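Local structure of lipase (Pelosinus fermentans, 5AH0) at residues A[39-44]-A[375-380]; A[126-131]-A[254-259]; A[207-210]-A[214-217]; A[274-279]-A[283-288]; A[319-322]-A[326-329]. The protein hydrolyses ester bonds as a zinc-binding lipase of the alpha/beta-hydrolase clan, including those of the polyester poly(butylene adipate-co-terephthalate). All coordinates share one frame; numbering follows the deposited sequence.

Overall arrangement
From the N terminus, 39-44 opens interaction 1, which closes only when helix 370-380 arrives near the C-terminal end, so the other four contacts lie within its span. Residues 126-131 then start interaction 2, completed at 254-259; the short-range interaction 3 falls between those two segments. Interactions 4 and 5 follow in series, each joining segments with three residues between them, and no two of the five cross. Interactions 1 and 2 reach the same parallel sheet, with centres about 22 Å apart. Interaction 3 lies at the start of helix 215-223, interaction 4 beside helix 173-190, and interaction 5, in the loop before strand 334-336, packs against helix 241-250.

Interaction 1: residues A[39-44]-A[375-380]; sequences YGYTAY and GLAEKL
Ala377 and Glu378, neighbours on helix 370-380, receive the ring of Tyr41, which projects from the loop before strand 43-46. Ala377 comes first along the helix. Its CB bond points toward the loop and sets the methyl over one face of the phenol, with Ala377 CB 4.2 Å from the Tyr41 ring centroid and 28° off the normal, a CH-pi contact. The methyl sits off-centre, 3.8 Å from Tyr41 CG. Glu378 follows, its backbone N over the same face and its CA 4.0 Å from Tyr41 CE1. At the hydroxyl end, on the methyl's side of the ring plane, Glu378 CG comes within 3.6 Å of Tyr41 CZ and 3.1 Å of Tyr41 OH. This is methylene against hydroxyl rather than a hydrogen bond. The extended glutamate chain carries its carboxylate onward, turned 62° from the ring plane, to a salt bridge between OE2 and Lys374. In 39-44, Gly40, with positive phi, ends the preceding helix in a Schellman motif just before Tyr41. Leu376 and Leu380 of helix 370-380 rest on strands 108-113 and 153-159, while Thr42 and Tyr44 bond through their backbones to Ile6, and Tyr41 joins this helix to the loop leading into strand 43-46.

Interaction 2: residues A[126-131]-A[254-259]; sequences LLKEGS and QSDIYY
A salt bridge between Lys128 and Asp256 ties the C-terminal end of helix 116-129 to the type I turn Gln254-Ile257 that leads into strand 258-265. The helix follows strand 108-113, probably in the place of the helix behind the nucleophile elbow of alpha/beta hydrolases. The lysine chain is bent at chi2 (-62°) and again at chi4, which turns its ammonium end toward the turn, where the Asp256 carboxylate comes from the opposite direction. The modelled separation of Lys128 NZ and Asp256 OD1, 2.3 Å, is too short for its exact value to be trusted. Before that end is reached, the lysine slides past Gln254 in the opposite sense: Lys128 CG lies 3.6 Å from Gln254 OE1 and 3.8 Å from Gln254 CD. An alanine in place of Gln254 lacks the amide and would probably leave the inner lysine methylenes without that neighbour, freer to turn. Glu129 crosses nearby with its carboxylate plane 80° from the amide; its OE2 is 3.7 Å from Gln254 OE1. The start of the turn is tied to the strand that follows, since Gln254 N donates to Tyr259 OH at 2.9 Å with an angle of 165°. Gln254, Ile257 and Tyr259 lean on Val124 of helix 116-129, and Leu127 reaches Val153 and Ile257 reaches Ile156 of strand 153-159, the parallel neighbour of strand 258-265.

Interaction 3: residues A[207-210]-A[214-217]; sequences LNRK and SLTD
Arg209 and Leu215 are the residues whose CA atoms come nearest across the two segments, 8.3 Å apart. Residues 207-210 run as loop without regular structure. In 214-217, by contrast, Ser214 is the last residue before helix 215-223 and Leu215 begins it. The gap between the backbones is bridged by one long side chain. Arg209 leaves with CG opposite the backbone N (chi1 -167°), continues extended, and bends at chi3 (-66°), which brings the guanidinium up against the peptide joining Ser214 to Leu215. Ser214 O and Leu215 CA lie over one of its faces, with Arg209 CZ 4.0 Å from Leu215 CA. Arg209 NH2 comes to 3.3 Å from Leu215 CD1, although the CB bond of that leucine points away overall. Arg209 NH1 lies 3.5 Å from Leu215 N, but both are donors and no bond results. NH1 instead gives its hydrogen bond to the carbonyl of Glu213, just before the helix, while the carboxylate of Glu213 accepts from Lys210 N. A cation beside a helix N terminus would probably be disfavoured by the helix dipole, and the Glu213 carbonyl may offset part of that cost. An alanine at Arg209 removes the guanidinium, which would probably leave Glu213 O without this donor and uncover one side of the Ser214-Leu215 peptide. The helix start itself is a serine N-cap: Ser214 OG accepts from Asp217 N at 3.1 Å with a nearly straight angle of 165°, the arrangement that gives a partner to a first-turn N-H that has no preceding helical carbonyl.

Interaction 4: residues A[274-279]-A[283-288]; sequences SNELPH and MTPLLY
Leu286 spreads its side chain along Leu277, Pro278 and His279. Leu286 CB rests 3.4 Å from Leu277 O and faces Leu277 CB, the two side chains lying side by side and pointing the same way. With CG swung opposite the backbone N (chi1 177°), the branches divide: Leu286 CD1 stands 4.0 Å from Pro278 O and 4.1 Å from His279 CD2, whereas Leu286 CD2 meets Leu277 CD1 at 4.1 Å. The imidazole crosses the leucine at about a right angle and turns its edge to Leu286 O, while His279 ND1 accepts from the backbone N-H groups of Ile281 and Tyr282. Pro278 and Pro285 form a single beta bridge between loop segments whose directions differ by 109°, all within the excursion between strand 258-265 and helix 288-294. Around it Leu286 N donates to Leu277 O at 2.8 Å, and His279 N to Thr284 O at 2.7 Å, almost straight at 174°. Met283 N reaches His279 O by a more bent bond of 3.0 Å. Pro285 O begins a type I turn and is approached from opposite faces, by Tyr288 N and by Thr284 OG1, the latter at 2.9 Å. Ser185 of helix 173-190 donates its hydroxyl to Pro278 O.

Interaction 5: residues A[319-322]-A[326-329]; sequences NTIS and PKIW
Lys327 sends its chain toward Ile321 and Ser322: CG lies opposite the carbonyl carbon (chi1 -82°), and the chain then bends twice, at chi2 (an unusual 107°) and chi3 (60°). This path carries the ammonium group toward the Ile321 carbonyl in the short 3-10 turn 320-322. Lys327 NZ and Ile321 O are modelled too close together, so the exact place of the ammonium is doubtful and no bond is read from that pair. One atom back along the chain, Lys327 CE is 3.6 Å from Ile321 O. The partners of the ammonium lie elsewhere: a salt bridge to Asp164 OD2 and a hydrogen bond to OD1 of Asn324, one of the three residues linking the segments. Asp164 is itself positioned by both sides, since its OD1 accepts from Ile328 N and its backbone N donates to Ser322 OG. The 3-10 turn is closed by Ser322 N bonding to Asn319 O at 3.1 Å. Asn319 bonds through its side chain to Thr167, where helix 167-170 begins, and Thr320 OG1 to Thr264 O on strand 258-265, while Pro326 and Ile328 pack on Asn248 and Arg245 of helix 241-250.

Interaction 1: residues A[39-44]-A[375-380]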
# COMPACT_ATOMS: atom_id res chain seq x y z
N TYR A 39 -13.91 5.17 -19.28
CA TYR A 39 -14.71 6.36 -19.00
C TYR A 39 -13.95 7.64 -19.32
O TYR A 39 -14.52 8.72 -19.24
CB TYR A 39 -15.13 6.41 -17.53
CG TYR A 39 -16.31 5.55 -17.18
CD1 TYR A 39 -17.49 5.60 -17.92
CD2 TYR A 39 -16.24 4.68 -16.10
CE1 TYR A 39 -18.59 4.81 -17.58
CE2 TYR A 39 -17.32 3.89 -15.75
CZ TYR A 39 -18.48 3.95 -16.48
OH TYR A 39 -19.53 3.14 -16.10
N GLY A 40 -12.67 7.53 -19.67
CA GLY A 40 -11.88 8.70 -20.03
C GLY A 40 -10.92 9.13 -18.93
O GLY A 40 -10.15 10.06 -19.11
N TYR A 41 -10.99 8.47 -17.79
CA TYR A 41 -10.06 8.73 -16.70
C TYR A 41 -8.87 7.77 -16.77
O TYR A 41 -8.94 6.67 -16.23
CB TYR A 41 -10.77 8.61 -15.35
CG TYR A 41 -11.88 9.62 -15.24
CD1 TYR A 41 -11.60 10.95 -14.94
CD2 TYR A 41 -13.21 9.27 -15.48
CE1 TYR A 41 -12.60 11.90 -14.86
CE2 TYR A 41 -14.22 10.22 -15.41
CZ TYR A 41 -13.91 11.53 -15.09
OH TYR A 41 -14.90 12.48 -15.02
N THR A 42 -7.79 8.19 -17.43
CA THR A 42 -6.61 7.33 -17.58
C THR A 42 -6.13 6.84 -16.23
O THR A 42 -5.80 7.64 -15.35
CB THR A 42 -5.46 8.07 -18.26
OG1 THR A 42 -5.86 8.51 -19.56
CG2 THR A 42 -4.24 7.15 -18.39
N ALA A 43 -6.08 5.52 -16.08
CA ALA A 43 -5.60 4.92 -14.84
C ALA A 43 -4.61 3.82 -15.15
O ALA A 43 -4.78 3.05 -16.10
CB ALA A 43 -6.73 4.38 -14.02
N TYR A 44 -3.56 3.77 -14.34
CA TYR A 44 -2.51 2.77 -14.46
C TYR A 44 -2.44 1.99 -13.17
O TYR A 44 -2.89 2.46 -12.12
CB TYR A 44 -1.17 3.44 -14.75
CG TYR A 44 -1.14 4.23 -16.03
CD1 TYR A 44 -1.21 3.61 -17.26
CD2 TYR A 44 -1.04 5.62 -16.01
CE1 TYR A 44 -1.17 4.33 -18.44
CE2 TYR A 44 -1.00 6.36 -17.19
CZ TYR A 44 -1.07 5.71 -18.40
OH TYR A 44 -1.04 6.43 -19.59
N GLY A 375 -16.41 8.27 -9.30
CA GLY A 375 -16.64 9.48 -8.54
C GLY A 375 -15.36 10.07 -7.99
O GLY A 375 -15.15 11.28 -8.04
N LEU A 376 -14.49 9.21 -7.48
CA LEU A 376 -13.20 9.66 -6.96
C LEU A 376 -12.36 10.28 -8.07
O LEU A 376 -11.83 11.38 -7.90
CB LEU A 376 -12.44 8.50 -6.30
CG LEU A 376 -10.99 8.81 -5.88
CD1 LEU A 376 -10.89 10.08 -5.03
CD2 LEU A 376 -10.34 7.61 -5.15
N ALA A 377 -12.24 9.59 -9.21
CA ALA A 377 -11.47 10.12 -10.34
C ALA A 377 -11.97 11.49 -10.81
O ALA A 377 -11.17 12.37 -11.12
CB ALA A 377 -11.48 9.15 -11.50
N GLU A 378 -13.29 11.66 -10.86
CA GLU A 378 -13.90 12.95 -11.22
C GLU A 378 -13.42 14.03 -10.27
O GLU A 378 -13.02 15.10 -10.71
CB GLU A 378 -15.43 12.89 -11.19
CG GLU A 378 -16.06 11.98 -12.23
CD GLU A 378 -17.58 11.83 -12.05
OE1 GLU A 378 -18.09 12.13 -10.94
OE2 GLU A 378 -18.26 11.44 -13.02
N LYS A 379 -13.46 13.73 -8.97
CA LYS A 379 -13.05 14.69 -7.96
C LYS A 379 -11.59 15.08 -8.19
O LYS A 379 -11.24 16.26 -8.17
CB LYS A 379 -13.25 14.12 -6.55
CG LYS A 379 -13.01 15.15 -5.43
CD LYS A 379 -13.70 14.77 -4.11
CE LYS A 379 -13.01 13.61 -3.42
NZ LYS A 379 -11.60 13.98 -3.14
N LEU A 380 -10.77 14.08 -8.46
CA LEU A 380 -9.34 14.28 -8.64
C LEU A 380 -9.05 15.08 -9.90
O LEU A 380 -8.02 15.75 -9.99
CB LEU A 380 -8.61 12.94 -8.69
CG LEU A 380 -8.65 12.16 -7.37
CD1 LEU A 380 -7.97 10.82 -7.53
CD2 LEU A 380 -7.99 12.98 -6.28

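Interaction 2: residues A[126-131]-A[254-259]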
# COMPACT_ATOMS: atom_id res chain seq x y z
N LEU A 126 10.66 11.20 -1.12
CA LEU A 126 11.89 10.97 -1.86
C LEU A 126 11.92 11.82 -3.13
O LEU A 126 12.97 12.34 -3.52
CB LEU A 126 12.03 9.49 -2.19
CG LEU A 126 12.35 8.65 -0.94
CD1 LEU A 126 12.48 7.17 -1.26
CD2 LEU A 126 13.62 9.18 -0.27
N LEU A 127 10.76 11.97 -3.77
CA LEU A 127 10.65 12.83 -4.95
C LEU A 127 11.10 14.25 -4.66
O LEU A 127 11.91 14.83 -5.39
CB LEU A 127 9.21 12.85 -5.47
CG LEU A 127 8.74 11.58 -6.14
CD1 LEU A 127 7.34 11.77 -6.68
CD2 LEU A 127 9.70 11.23 -7.26
N LYS A 128 10.57 14.79 -3.57
CA LYS A 128 10.78 16.19 -3.24
C LYS A 128 12.19 16.46 -2.73
O LYS A 128 12.80 17.46 -3.10
CB LYS A 128 9.77 16.63 -2.18
CG LYS A 128 8.40 16.93 -2.72
CD LYS A 128 8.50 18.09 -3.70
CE LYS A 128 7.16 18.72 -3.93
NZ LYS A 128 6.57 19.13 -2.62
N GLU A 129 12.69 15.57 -1.88
CA GLU A 129 13.91 15.89 -1.15
C GLU A 129 14.98 14.81 -1.20
O GLU A 129 16.03 14.96 -0.59
CB GLU A 129 13.55 16.20 0.30
CG GLU A 129 12.54 17.33 0.42
CD GLU A 129 11.94 17.44 1.79
OE1 GLU A 129 12.59 17.02 2.76
OE2 GLU A 129 10.79 17.92 1.89
N GLY A 130 14.72 13.74 -1.95
CA GLY A 130 15.68 12.66 -2.10
C GLY A 130 16.21 12.15 -0.78
O GLY A 130 15.56 12.29 0.26
N SER A 131 17.39 11.57 -0.81
CA SER A 131 18.03 11.12 0.42
C SER A 131 19.42 11.73 0.51
O SER A 131 20.25 11.54 -0.38
CB SER A 131 18.11 9.59 0.47
OG SER A 131 18.79 9.15 1.64
N GLN A 254 3.64 17.07 2.14
CA GLN A 254 4.21 18.08 1.26
C GLN A 254 3.23 19.23 1.02
O GLN A 254 2.02 19.05 1.10
CB GLN A 254 4.65 17.46 -0.06
CG GLN A 254 5.51 16.22 0.15
CD GLN A 254 6.88 16.57 0.74
OE1 GLN A 254 7.35 17.70 0.62
NE2 GLN A 254 7.49 15.60 1.40
N SER A 255 3.78 20.39 0.68
CA SER A 255 3.01 21.61 0.55
C SER A 255 2.17 21.66 -0.72
O SER A 255 1.09 22.25 -0.73
CB SER A 255 3.95 22.82 0.57
OG SER A 255 4.75 22.81 1.73
N ASP A 256 2.67 21.05 -1.78
CA ASP A 256 2.04 21.16 -3.09
C ASP A 256 1.28 19.90 -3.48
O ASP A 256 1.13 19.61 -4.67
CB ASP A 256 3.08 21.45 -4.16
CG ASP A 256 4.19 20.44 -4.14
OD1 ASP A 256 4.39 19.82 -3.07
OD2 ASP A 256 4.84 20.24 -5.19
N ILE A 257 0.85 19.12 -2.48
CA ILE A 257 0.09 17.91 -2.72
C ILE A 257 -1.26 17.91 -1.99
O ILE A 257 -1.31 18.11 -0.78
CB ILE A 257 0.86 16.66 -2.27
CG1 ILE A 257 2.23 16.58 -2.93
CG2 ILE A 257 0.06 15.39 -2.56
CD1 ILE A 257 3.00 15.32 -2.57
N TYR A 258 -2.34 17.66 -2.71
CA TYR A 258 -3.63 17.48 -2.06
C TYR A 258 -3.69 16.09 -1.40
O TYR A 258 -3.33 15.09 -2.02
CB TYR A 258 -4.77 17.65 -3.07
CG TYR A 258 -5.05 19.08 -3.48
CD1 TYR A 258 -5.85 19.91 -2.69
CD2 TYR A 258 -4.55 19.59 -4.67
CE1 TYR A 258 -6.11 21.22 -3.08
CE2 TYR A 258 -4.82 20.89 -5.06
CZ TYR A 258 -5.60 21.70 -4.26
OH TYR A 258 -5.86 22.99 -4.65
N TYR A 259 -4.13 16.02 -0.14
CA TYR A 259 -4.22 14.73 0.53
C TYR A 259 -5.67 14.38 0.87
O TYR A 259 -6.36 15.15 1.54
CB TYR A 259 -3.38 14.71 1.80
CG TYR A 259 -1.88 14.72 1.58
CD1 TYR A 259 -1.20 15.91 1.36
CD2 TYR A 259 -1.14 13.55 1.64
CE1 TYR A 259 0.18 15.94 1.18
CE2 TYR A 259 0.25 13.56 1.47
CZ TYR A 259 0.90 14.76 1.24
OH TYR A 259 2.26 14.80 1.06

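Interaction 3: residues A[207-210]-A[214-217]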
# COMPACT_ATOMS: atom_id res chain seq x y z
N LEU A 207 15.06 -14.80 -1.66
CA LEU A 207 13.91 -15.64 -1.39
C LEU A 207 12.92 -15.70 -2.55
O LEU A 207 11.74 -15.37 -2.40
CB LEU A 207 13.20 -15.16 -0.12
CG LEU A 207 14.03 -15.42 1.14
CD1 LEU A 207 13.38 -14.84 2.39
CD2 LEU A 207 14.26 -16.92 1.31
N ASN A 208 13.41 -16.14 -3.70
CA ASN A 208 12.56 -16.36 -4.86
C ASN A 208 12.20 -17.84 -4.98
O ASN A 208 12.98 -18.70 -4.57
CB ASN A 208 13.24 -15.86 -6.13
CG ASN A 208 14.62 -16.45 -6.30
OD1 ASN A 208 15.61 -15.86 -5.87
ND2 ASN A 208 14.69 -17.62 -6.92
N ARG A 209 11.03 -18.14 -5.54
CA ARG A 209 10.60 -19.52 -5.62
C ARG A 209 11.56 -20.37 -6.43
O ARG A 209 12.00 -19.98 -7.51
CB ARG A 209 9.22 -19.66 -6.24
CG ARG A 209 8.67 -21.06 -6.01
CD ARG A 209 7.59 -21.44 -6.97
NE ARG A 209 6.37 -20.66 -6.82
CZ ARG A 209 5.16 -21.19 -6.92
NH1 ARG A 209 5.03 -22.49 -7.15
NH2 ARG A 209 4.09 -20.42 -6.79
N LYS A 210 11.87 -21.55 -5.89
CA LYS A 210 12.71 -22.51 -6.58
C LYS A 210 11.91 -23.25 -7.65
O LYS A 210 10.67 -23.23 -7.62
CB LYS A 210 13.31 -23.49 -5.58
CG LYS A 210 13.92 -22.78 -4.37
CD LYS A 210 14.93 -21.73 -4.80
CE LYS A 210 15.61 -21.10 -3.60
NZ LYS A 210 16.32 -22.11 -2.78
N SER A 214 6.25 -26.18 -4.82
CA SER A 214 4.83 -25.90 -4.71
C SER A 214 4.60 -24.52 -4.08
O SER A 214 5.46 -24.02 -3.36
CB SER A 214 4.12 -26.97 -3.89
OG SER A 214 4.35 -26.77 -2.51
N LEU A 215 3.46 -23.90 -4.37
CA LEU A 215 3.13 -22.60 -3.79
C LEU A 215 3.16 -22.65 -2.26
O LEU A 215 3.67 -21.74 -1.61
CB LEU A 215 1.75 -22.14 -4.25
CG LEU A 215 1.30 -20.79 -3.69
CD1 LEU A 215 2.20 -19.66 -4.19
CD2 LEU A 215 -0.16 -20.52 -4.04
N THR A 216 2.61 -23.73 -1.71
CA THR A 216 2.55 -23.92 -0.27
C THR A 216 3.93 -23.99 0.38
O THR A 216 4.17 -23.33 1.40
CB THR A 216 1.78 -25.21 0.08
OG1 THR A 216 0.39 -25.03 -0.24
CG2 THR A 216 1.90 -25.52 1.56
N ASP A 217 4.84 -24.76 -0.21
CA ASP A 217 6.20 -24.84 0.32
C ASP A 217 6.93 -23.52 0.19
O ASP A 217 7.63 -23.10 1.11
CB ASP A 217 7.01 -25.93 -0.40
CG ASP A 217 6.63 -27.33 0.04
OD1 ASP A 217 5.51 -27.50 0.58
OD2 ASP A 217 7.46 -28.24 -0.14

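Interaction 4: residues A[274-279]-A[283-288]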
# COMPACT_ATOMS: atom_id res chain seq x y z
N SER A 274 -20.56 -16.74 -0.77
CA SER A 274 -19.72 -17.07 -1.92
C SER A 274 -19.12 -15.83 -2.58
O SER A 274 -18.33 -15.93 -3.52
CB SER A 274 -20.54 -17.82 -2.96
OG SER A 274 -21.61 -17.00 -3.40
N ASN A 275 -19.47 -14.67 -2.05
CA ASN A 275 -19.13 -13.41 -2.67
C ASN A 275 -17.83 -12.83 -2.11
O ASN A 275 -17.37 -11.78 -2.57
CB ASN A 275 -20.29 -12.44 -2.44
CG ASN A 275 -20.49 -11.48 -3.58
OD1 ASN A 275 -20.02 -11.72 -4.69
ND2 ASN A 275 -21.22 -10.39 -3.31
N GLU A 276 -17.23 -13.50 -1.13
CA GLU A 276 -16.08 -12.92 -0.43
C GLU A 276 -14.94 -13.91 -0.23
O GLU A 276 -15.12 -15.11 -0.40
CB GLU A 276 -16.51 -12.35 0.92
CG GLU A 276 -17.24 -13.35 1.82
CD GLU A 276 -17.97 -12.66 2.97
OE1 GLU A 276 -17.46 -11.62 3.44
OE2 GLU A 276 -19.04 -13.17 3.41
N LEU A 277 -13.77 -13.38 0.11
CA LEU A 277 -12.62 -14.21 0.42
C LEU A 277 -12.89 -15.08 1.65
O LEU A 277 -13.21 -14.58 2.72
CB LEU A 277 -11.38 -13.35 0.66
CG LEU A 277 -10.91 -12.47 -0.49
CD1 LEU A 277 -9.68 -11.68 -0.09
CD2 LEU A 277 -10.60 -13.33 -1.73
N PRO A 278 -12.74 -16.41 1.50
CA PRO A 278 -13.00 -17.28 2.64
C PRO A 278 -11.76 -17.53 3.48
O PRO A 278 -10.63 -17.42 2.99
CB PRO A 278 -13.45 -18.57 1.98
CG PRO A 278 -12.63 -18.62 0.70
CD PRO A 278 -12.45 -17.17 0.26
N HIS A 279 -11.98 -17.86 4.75
CA HIS A 279 -10.94 -18.47 5.55
C HIS A 279 -10.94 -19.98 5.31
O HIS A 279 -11.93 -20.67 5.54
CB HIS A 279 -11.15 -18.15 7.02
CG HIS A 279 -9.93 -18.38 7.84
ND1 HIS A 279 -9.53 -19.64 8.24
CD2 HIS A 279 -9.01 -17.52 8.33
CE1 HIS A 279 -8.43 -19.54 8.95
NE2 HIS A 279 -8.08 -18.27 9.02
N MET A 283 -13.80 -21.72 7.59
CA MET A 283 -14.96 -21.61 6.71
C MET A 283 -15.80 -20.40 7.10
O MET A 283 -17.01 -20.40 6.96
CB MET A 283 -15.80 -22.89 6.75
CG MET A 283 -15.01 -24.18 6.48
SD MET A 283 -14.85 -24.66 4.74
CE MET A 283 -13.63 -23.52 4.10
N THR A 284 -15.13 -19.41 7.67
CA THR A 284 -15.72 -18.10 7.89
C THR A 284 -15.23 -17.15 6.79
O THR A 284 -14.40 -17.53 5.95
CB THR A 284 -15.33 -17.54 9.27
OG1 THR A 284 -13.92 -17.26 9.28
CG2 THR A 284 -15.66 -18.52 10.36
N PRO A 285 -15.71 -15.90 6.79
CA PRO A 285 -14.99 -14.95 5.93
C PRO A 285 -13.50 -14.86 6.36
O PRO A 285 -13.24 -15.05 7.55
CB PRO A 285 -15.72 -13.63 6.18
CG PRO A 285 -17.14 -14.06 6.51
CD PRO A 285 -16.95 -15.34 7.34
N LEU A 286 -12.58 -14.59 5.42
CA LEU A 286 -11.15 -14.51 5.73
C LEU A 286 -10.86 -13.58 6.90
O LEU A 286 -10.10 -13.92 7.79
CB LEU A 286 -10.35 -14.03 4.50
CG LEU A 286 -8.84 -13.83 4.67
CD1 LEU A 286 -8.18 -15.13 5.12
CD2 LEU A 286 -8.17 -13.37 3.38
N LEU A 287 -11.48 -12.40 6.90
CA LEU A 287 -11.15 -11.37 7.87
C LEU A 287 -11.77 -11.58 9.25
O LEU A 287 -11.51 -10.79 10.17
CB LEU A 287 -11.59 -10.02 7.32
CG LEU A 287 -10.90 -9.60 6.02
CD1 LEU A 287 -11.37 -8.23 5.61
CD2 LEU A 287 -9.39 -9.62 6.24
N TYR A 288 -12.60 -12.61 9.41
CA TYR A 288 -13.33 -12.79 10.65
C TYR A 288 -12.41 -12.94 11.89
O TYR A 288 -12.57 -12.21 12.87
CB TYR A 288 -14.29 -13.98 10.56
CG TYR A 288 -14.97 -14.27 11.88
CD1 TYR A 288 -15.99 -13.45 12.35
CD2 TYR A 288 -14.59 -15.36 12.66
CE1 TYR A 288 -16.61 -13.71 13.58
CE2 TYR A 288 -15.21 -15.63 13.88
CZ TYR A 288 -16.22 -14.81 14.33
OH TYR A 288 -16.82 -15.06 15.54

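Interaction 5: residues A[319-322]-A[326-329]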
# COMPACT_ATOMS: atom_id res chain seq x y z
N ASN A 319 -6.60 -0.92 12.19
CA ASN A 319 -7.37 -0.11 13.13
C ASN A 319 -7.93 1.15 12.46
O ASN A 319 -7.20 1.85 11.75
CB ASN A 319 -6.51 0.29 14.33
CG ASN A 319 -5.69 -0.86 14.85
OD1 ASN A 319 -4.73 -1.28 14.21
ND2 ASN A 319 -6.04 -1.36 16.04
N THR A 320 -9.21 1.45 12.70
CA THR A 320 -9.86 2.60 12.08
C THR A 320 -9.19 3.91 12.48
O THR A 320 -9.05 4.80 11.66
CB THR A 320 -11.35 2.68 12.47
OG1 THR A 320 -11.99 1.45 12.11
CG2 THR A 320 -12.03 3.81 11.76
N ILE A 321 -8.76 4.01 13.73
CA ILE A 321 -8.18 5.25 14.25
C ILE A 321 -6.88 5.61 13.53
O ILE A 321 -6.42 6.74 13.59
CB ILE A 321 -7.91 5.15 15.78
CG1 ILE A 321 -7.61 6.52 16.38
CG2 ILE A 321 -6.80 4.18 16.08
CD1 ILE A 321 -7.31 6.47 17.87
N SER A 322 -6.28 4.64 12.84
CA SER A 322 -4.97 4.85 12.25
C SER A 322 -5.03 5.42 10.82
O SER A 322 -3.98 5.74 10.23
CB SER A 322 -4.19 3.53 12.26
OG SER A 322 -2.93 3.66 11.62
N PRO A 326 -1.45 10.33 9.34
CA PRO A 326 -0.39 10.07 10.31
C PRO A 326 -0.45 11.06 11.45
O PRO A 326 -0.39 12.26 11.21
CB PRO A 326 0.89 10.24 9.49
CG PRO A 326 0.51 11.16 8.38
CD PRO A 326 -0.93 10.89 8.08
N LYS A 327 -0.60 10.55 12.68
CA LYS A 327 -0.68 11.40 13.86
C LYS A 327 0.50 11.21 14.79
O LYS A 327 1.05 12.18 15.32
CB LYS A 327 -1.97 11.12 14.63
CG LYS A 327 -3.20 11.81 14.10
CD LYS A 327 -4.10 10.84 13.41
CE LYS A 327 -4.54 9.75 14.36
NZ LYS A 327 -5.25 8.71 13.58
N ILE A 328 0.88 9.96 15.00
CA ILE A 328 1.90 9.63 15.99
C ILE A 328 3.29 9.97 15.47
O ILE A 328 3.68 9.53 14.39
CB ILE A 328 1.80 8.14 16.37
CG1 ILE A 328 0.36 7.80 16.77
CG2 ILE A 328 2.70 7.81 17.52
CD1 ILE A 328 0.19 6.36 17.17
N TRP A 329 4.03 10.76 16.24
CA TRP A 329 5.34 11.29 15.85
C TRP A 329 5.24 12.02 14.51
O TRP A 329 6.17 11.97 13.69
CB TRP A 329 6.39 10.19 15.76
CG TRP A 329 6.77 9.61 17.07
CD1 TRP A 329 6.18 9.85 18.28
CD2 TRP A 329 7.83 8.68 17.31
NE1 TRP A 329 6.80 9.12 19.26
CE2 TRP A 329 7.82 8.40 18.70
CE3 TRP A 329 8.78 8.05 16.50
CZ2 TRP A 329 8.74 7.52 19.28
CZ3 TRP A 329 9.69 7.19 17.08
CH2 TRP A 329 9.66 6.93 18.46